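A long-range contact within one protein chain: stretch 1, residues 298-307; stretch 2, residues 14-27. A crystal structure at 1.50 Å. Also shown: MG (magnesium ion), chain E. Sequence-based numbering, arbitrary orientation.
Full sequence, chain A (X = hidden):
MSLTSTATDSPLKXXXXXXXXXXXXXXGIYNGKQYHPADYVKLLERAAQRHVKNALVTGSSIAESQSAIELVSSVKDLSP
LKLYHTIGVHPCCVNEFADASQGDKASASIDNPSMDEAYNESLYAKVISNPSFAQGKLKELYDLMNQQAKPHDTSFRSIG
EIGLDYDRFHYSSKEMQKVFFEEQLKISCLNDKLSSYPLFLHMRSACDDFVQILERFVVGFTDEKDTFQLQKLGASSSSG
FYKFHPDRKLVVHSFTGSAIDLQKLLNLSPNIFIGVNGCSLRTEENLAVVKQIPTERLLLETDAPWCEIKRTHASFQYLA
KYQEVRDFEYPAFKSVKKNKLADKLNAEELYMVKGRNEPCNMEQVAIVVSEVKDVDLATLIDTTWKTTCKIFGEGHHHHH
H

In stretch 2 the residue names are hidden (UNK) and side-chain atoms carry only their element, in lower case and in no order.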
# COMPACT_ATOMS: atom_id res chain seq x y z
N LEU A 298 4.02 -5.14 12.99
CA LEU A 298 4.87 -4.80 11.85
C LEU A 298 4.47 -5.68 10.68
O LEU A 298 4.37 -6.91 10.81
CB LEU A 298 6.34 -5.08 12.23
CG LEU A 298 7.45 -4.62 11.29
CD1 LEU A 298 8.67 -4.31 12.16
CD2 LEU A 298 7.78 -5.64 10.20
N LEU A 299 4.24 -5.06 9.52
CA LEU A 299 3.95 -5.80 8.29
C LEU A 299 5.03 -5.52 7.26
O LEU A 299 5.60 -4.43 7.25
CB LEU A 299 2.58 -5.41 7.72
CG LEU A 299 1.43 -5.51 8.73
CD1 LEU A 299 0.16 -5.04 8.06
CD2 LEU A 299 1.27 -6.93 9.30
N LEU A 300 5.33 -6.51 6.43
CA LEU A 300 6.41 -6.37 5.45
C LEU A 300 5.85 -6.10 4.06
O LEU A 300 4.78 -6.59 3.69
CB LEU A 300 7.23 -7.66 5.41
CG LEU A 300 7.94 -8.06 6.70
CD1 LEU A 300 8.56 -9.46 6.57
CD2 LEU A 300 9.01 -7.03 6.97
N GLU A 301 6.61 -5.33 3.28
CA GLU A 301 6.21 -4.96 1.93
C GLU A 301 7.45 -4.56 1.17
O GLU A 301 8.48 -4.23 1.77
CB GLU A 301 5.23 -3.78 1.91
CG GLU A 301 5.39 -2.83 3.09
CD GLU A 301 4.80 -1.45 2.81
OE1 GLU A 301 5.17 -0.84 1.79
OE2 GLU A 301 3.99 -0.98 3.62
N THR A 302 7.35 -4.61 -0.16
CA THR A 302 8.46 -4.14 -1.00
C THR A 302 8.24 -2.73 -1.56
O THR A 302 9.20 -1.99 -1.79
CB THR A 302 8.76 -5.05 -2.22
OG1 THR A 302 7.60 -5.15 -3.06
CG2 THR A 302 9.27 -6.42 -1.78
N ASP A 303 6.97 -2.36 -1.78
CA ASP A 303 6.64 -1.15 -2.57
C ASP A 303 7.18 -1.25 -4.00
O ASP A 303 7.31 -0.22 -4.68
CB ASP A 303 7.11 0.15 -1.88
CG ASP A 303 6.26 1.34 -2.25
OD1 ASP A 303 5.02 1.16 -2.38
OD2 ASP A 303 6.82 2.45 -2.41
N ALA A 304 7.44 -2.47 -4.45
CA ALA A 304 7.98 -2.66 -5.82
C ALA A 304 7.07 -1.91 -6.83
O ALA A 304 5.84 -1.94 -6.71
CB ALA A 304 8.06 -4.10 -6.14
N PRO A 305 7.66 -1.22 -7.81
CA PRO A 305 9.07 -1.24 -8.22
C PRO A 305 9.99 -0.29 -7.47
O PRO A 305 11.16 -0.17 -7.84
CB PRO A 305 8.99 -0.81 -9.68
CG PRO A 305 7.90 0.24 -9.65
CD PRO A 305 6.85 -0.33 -8.68
N TRP A 306 9.46 0.41 -6.46
CA TRP A 306 10.21 1.37 -5.66
C TRP A 306 10.91 0.70 -4.49
O TRP A 306 10.74 -0.50 -4.25
CB TRP A 306 9.25 2.44 -5.12
CG TRP A 306 8.28 2.90 -6.18
CD1 TRP A 306 6.92 2.70 -6.21
CD2 TRP A 306 8.61 3.61 -7.37
NE1 TRP A 306 6.39 3.26 -7.34
CE2 TRP A 306 7.40 3.83 -8.08
CE3 TRP A 306 9.81 4.10 -7.91
CZ2 TRP A 306 7.36 4.50 -9.31
CZ3 TRP A 306 9.77 4.78 -9.13
CH2 TRP A 306 8.55 4.97 -9.81
N CYS A 307 11.73 1.48 -3.79
CA CYS A 307 12.28 1.09 -2.49
C CYS A 307 13.28 -0.07 -2.52
O CYS A 307 13.38 -0.85 -1.56
CB CYS A 307 11.16 0.84 -1.48
SG CYS A 307 10.13 2.31 -1.18
N UNK A 14 6.05 -15.33 2.66
CA UNK A 14 5.94 -13.86 2.66
C UNK A 14 4.64 -13.39 2.03
O UNK A 14 4.11 -14.02 1.11
o UNK A 14 12.34 -14.76 3.53
c UNK A 14 8.49 -13.64 2.34
c UNK A 14 9.27 -14.46 1.54
c UNK A 14 7.11 -13.22 1.89
c UNK A 14 10.30 -13.54 3.96
c UNK A 14 9.03 -13.16 3.55
c UNK A 14 11.06 -14.39 3.15
c UNK A 14 10.57 -14.84 1.94
N UNK A 15 4.15 -12.25 2.52
CA UNK A 15 2.91 -11.65 2.06
C UNK A 15 3.23 -10.18 1.83
O UNK A 15 3.31 -9.40 2.79
o UNK A 15 -3.65 -11.32 1.88
c UNK A 15 -1.88 -12.35 2.98
c UNK A 15 -0.02 -10.62 1.87
c UNK A 15 -0.55 -12.49 3.28
c UNK A 15 -1.39 -10.48 1.54
c UNK A 15 0.41 -11.65 2.73
c UNK A 15 -2.30 -11.37 2.13
c UNK A 15 1.85 -11.83 3.13
N UNK A 16 3.44 -9.82 0.56
CA UNK A 16 3.84 -8.44 0.24
C UNK A 16 2.61 -7.56 0.24
O UNK A 16 1.75 -7.70 -0.64
c UNK A 16 5.15 -7.07 -1.49
c UNK A 16 4.52 -8.42 -1.14
o UNK A 16 5.94 -7.05 -2.47
o UNK A 16 4.87 -6.04 -0.82
N UNK A 17 2.48 -6.68 1.22
CA UNK A 17 1.27 -5.83 1.32
C UNK A 17 1.34 -4.60 0.43
O UNK A 17 0.38 -3.83 0.39
c UNK A 17 0.85 -6.66 3.65
c UNK A 17 1.41 -3.59 4.53
c UNK A 17 0.92 -5.41 2.78
c UNK A 17 1.93 -4.40 3.33
N UNK A 18 2.44 -4.45 -0.31
CA UNK A 18 2.66 -3.25 -1.11
C UNK A 18 3.24 -3.53 -2.48
O UNK A 18 4.38 -3.16 -2.77
N UNK A 19 2.45 -4.17 -3.33
CA UNK A 19 2.92 -4.46 -4.66
C UNK A 19 2.23 -3.54 -5.68
O UNK A 19 1.02 -3.64 -5.90
c UNK A 19 2.67 -5.94 -4.97
c UNK A 19 3.01 -6.42 -6.39
c UNK A 19 2.85 -7.92 -6.49
c UNK A 19 4.44 -6.06 -6.77
N UNK A 20 2.99 -2.65 -6.30
CA UNK A 20 2.38 -1.73 -7.27
C UNK A 20 2.40 -2.34 -8.66
O UNK A 20 3.10 -1.88 -9.56
c UNK A 20 3.14 -0.41 -7.27
n UNK A 20 4.29 0.16 -5.22
o UNK A 20 2.15 0.84 -5.50
c UNK A 20 3.14 0.25 -5.92
N UNK A 21 1.64 -3.43 -8.81
CA UNK A 21 1.73 -4.25 -10.02
C UNK A 21 1.26 -3.56 -11.29
O UNK A 21 1.68 -3.94 -12.39
c UNK A 21 2.83 -7.10 -10.62
c UNK A 21 1.37 -6.66 -10.78
c UNK A 21 0.98 -5.56 -9.79
c UNK A 21 0.43 -7.85 -10.63
N UNK A 22 0.42 -2.54 -11.16
CA UNK A 22 0.03 -1.76 -12.33
C UNK A 22 1.09 -0.77 -12.81
O UNK A 22 0.88 -0.10 -13.83
c UNK A 22 -1.25 -0.96 -12.08
o UNK A 22 -1.00 0.05 -11.08
c UNK A 22 -2.38 -1.86 -11.64
N UNK A 23 2.21 -0.64 -12.09
CA UNK A 23 3.19 0.36 -12.48
C UNK A 23 3.71 0.11 -13.89
O UNK A 23 3.96 -1.04 -14.25
o UNK A 23 6.15 1.47 -12.57
c UNK A 23 5.23 1.59 -11.76
c UNK A 23 4.36 0.39 -11.51
o UNK A 23 4.93 2.66 -11.20
N UNK A 24 3.85 1.17 -14.71
CA UNK A 24 4.35 0.95 -16.07
C UNK A 24 5.66 0.17 -16.21
O UNK A 24 5.84 -0.51 -17.21
c UNK A 24 3.35 3.09 -15.92
c UNK A 24 4.47 2.36 -16.63
c UNK A 24 3.48 2.58 -14.50
N UNK A 25 6.54 0.22 -15.21
CA UNK A 25 7.82 -0.52 -15.31
C UNK A 25 7.58 -2.04 -15.43
O UNK A 25 8.31 -2.75 -16.12
c UNK A 25 8.74 -0.23 -14.12
c UNK A 25 9.39 1.15 -14.15
s UNK A 25 10.74 1.33 -12.88
c UNK A 25 9.92 2.44 -11.78
N UNK A 26 6.53 -2.52 -14.76
CA UNK A 26 6.18 -3.94 -14.83
C UNK A 26 5.55 -4.34 -16.17
O UNK A 26 5.39 -5.52 -16.48
c UNK A 26 5.96 -4.24 -12.32
c UNK A 26 7.22 -4.07 -9.82
c UNK A 26 5.29 -3.70 -11.21
c UNK A 26 7.27 -4.69 -12.16
c UNK A 26 5.28 -4.34 -13.65
c UNK A 26 5.91 -3.63 -9.96
c UNK A 26 7.91 -4.60 -10.92
N UNK A 27 5.22 -3.31 -16.95
CA UNK A 27 4.67 -3.49 -18.28
C UNK A 27 5.72 -3.13 -19.36
O UNK A 27 5.40 -3.03 -20.55
n UNK A 27 1.28 -3.66 -15.48
n UNK A 27 1.35 -4.06 -17.59
c UNK A 27 2.34 -2.95 -15.99
c UNK A 27 3.35 -2.73 -18.37
c UNK A 27 0.69 -4.32 -16.47
c UNK A 27 2.37 -3.18 -17.32
MG MG E . 3.60 2.85 -1.96
O HOH W 1 3.84 -8.85 5.65
O HOH W 2 2.08 1.89 -2.97
O HOH W 3 3.89 2.79 -8.71
O HOH W 4 4.13 3.61 -3.80
O HOH W 5 4.95 4.10 -1.15
O HOH W 6 2.17 4.95 -1.51

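Position 14 carries one carbon, then a six-carbon ring bearing an oxygen, and scarcely touches stretch 1; it is a tyrosine, Tyr 14. Position 15 has the same phenol make-up, with its ring leading away, so it is Tyr 15. Its backbone O takes a hydrogen bond from water 1 (3.0 Å), which accepts one from Leu 300 N (2.9 Å).

At 16, two carbons end in two oxygens, one 2.9 Å from Thr 302 N and the other 2.6 Å from Thr 302 OG1. Both Thr 302 groups donate, which identifies a carboxylate on a short stem, Asp 16. Position 17 has four carbons forked at the first, one arm two carbons long; the end of that arm lies 3.9 Å from Leu 299 CB: Ile 17, the atom being CD1. Its N makes a weak bond to Leu 300 O (3.4 Å).

Position 18 has no side-chain atoms and is Gly 18. An ideal CB here would lie a tight 3.0 Å from Glu 301 OE1. Gly 18 N donates to Asp 16 OD1 (2.9 Å), and Gly 18 O receives a weak bond from Asp 303 N (2.9 Å).

Four carbons forked at the second make 19 Leu 19, whose CD1 lies 4.2 Å from Ala 304 CB. At 20, two carbons carry one oxygen and one nitrogen; the nitrogen donates to Asp 303 OD1 (3.1 Å) and Ala 304 O (3.0 Å), as an amide would: Asn 20. Its backbone N also reaches Ala 304 O (3.0 Å).

Position 21, four carbons forked at the second and pointing away, is Leu 21. Position 22, one carbon bearing an oxygen and a carbon, is Thr 22, out of reach. At 23, two carbons, the second carrying two oxygens, make Asp 23, whose OD2 lies 3.6 Å from Pro 305 CG and whose OD1 accepts from water 3 (2.7 Å), itself bound by Trp 306 NE1 (2.9 Å).

Three carbons closing onto N make 24 Pro 24. The unbranched chain at 25 contains sulfur, and its last carbon lies 3.5 Å from Trp 306 CH2: Met 25. One carbon and then a plain six-carbon ring make 26 Phe 26, whose CZ lies 3.8 Å from Ala 304 CB. Position 27, a five-membered ring with two nitrogens, is His 27, which does not touch stretch 1.

The contact thus combines polar anchors with an apolar patch. Asp 16 grips Thr 302, while Asn 20 holds Asp 303 through the same OD1 that binds magnesium (2.2 Å). Beyond them, Met 25 and Phe 26 pack on Pro 305, which follows a cis peptide bond.

Stretch 2 14-27: YYDIGLNLTDPMFH
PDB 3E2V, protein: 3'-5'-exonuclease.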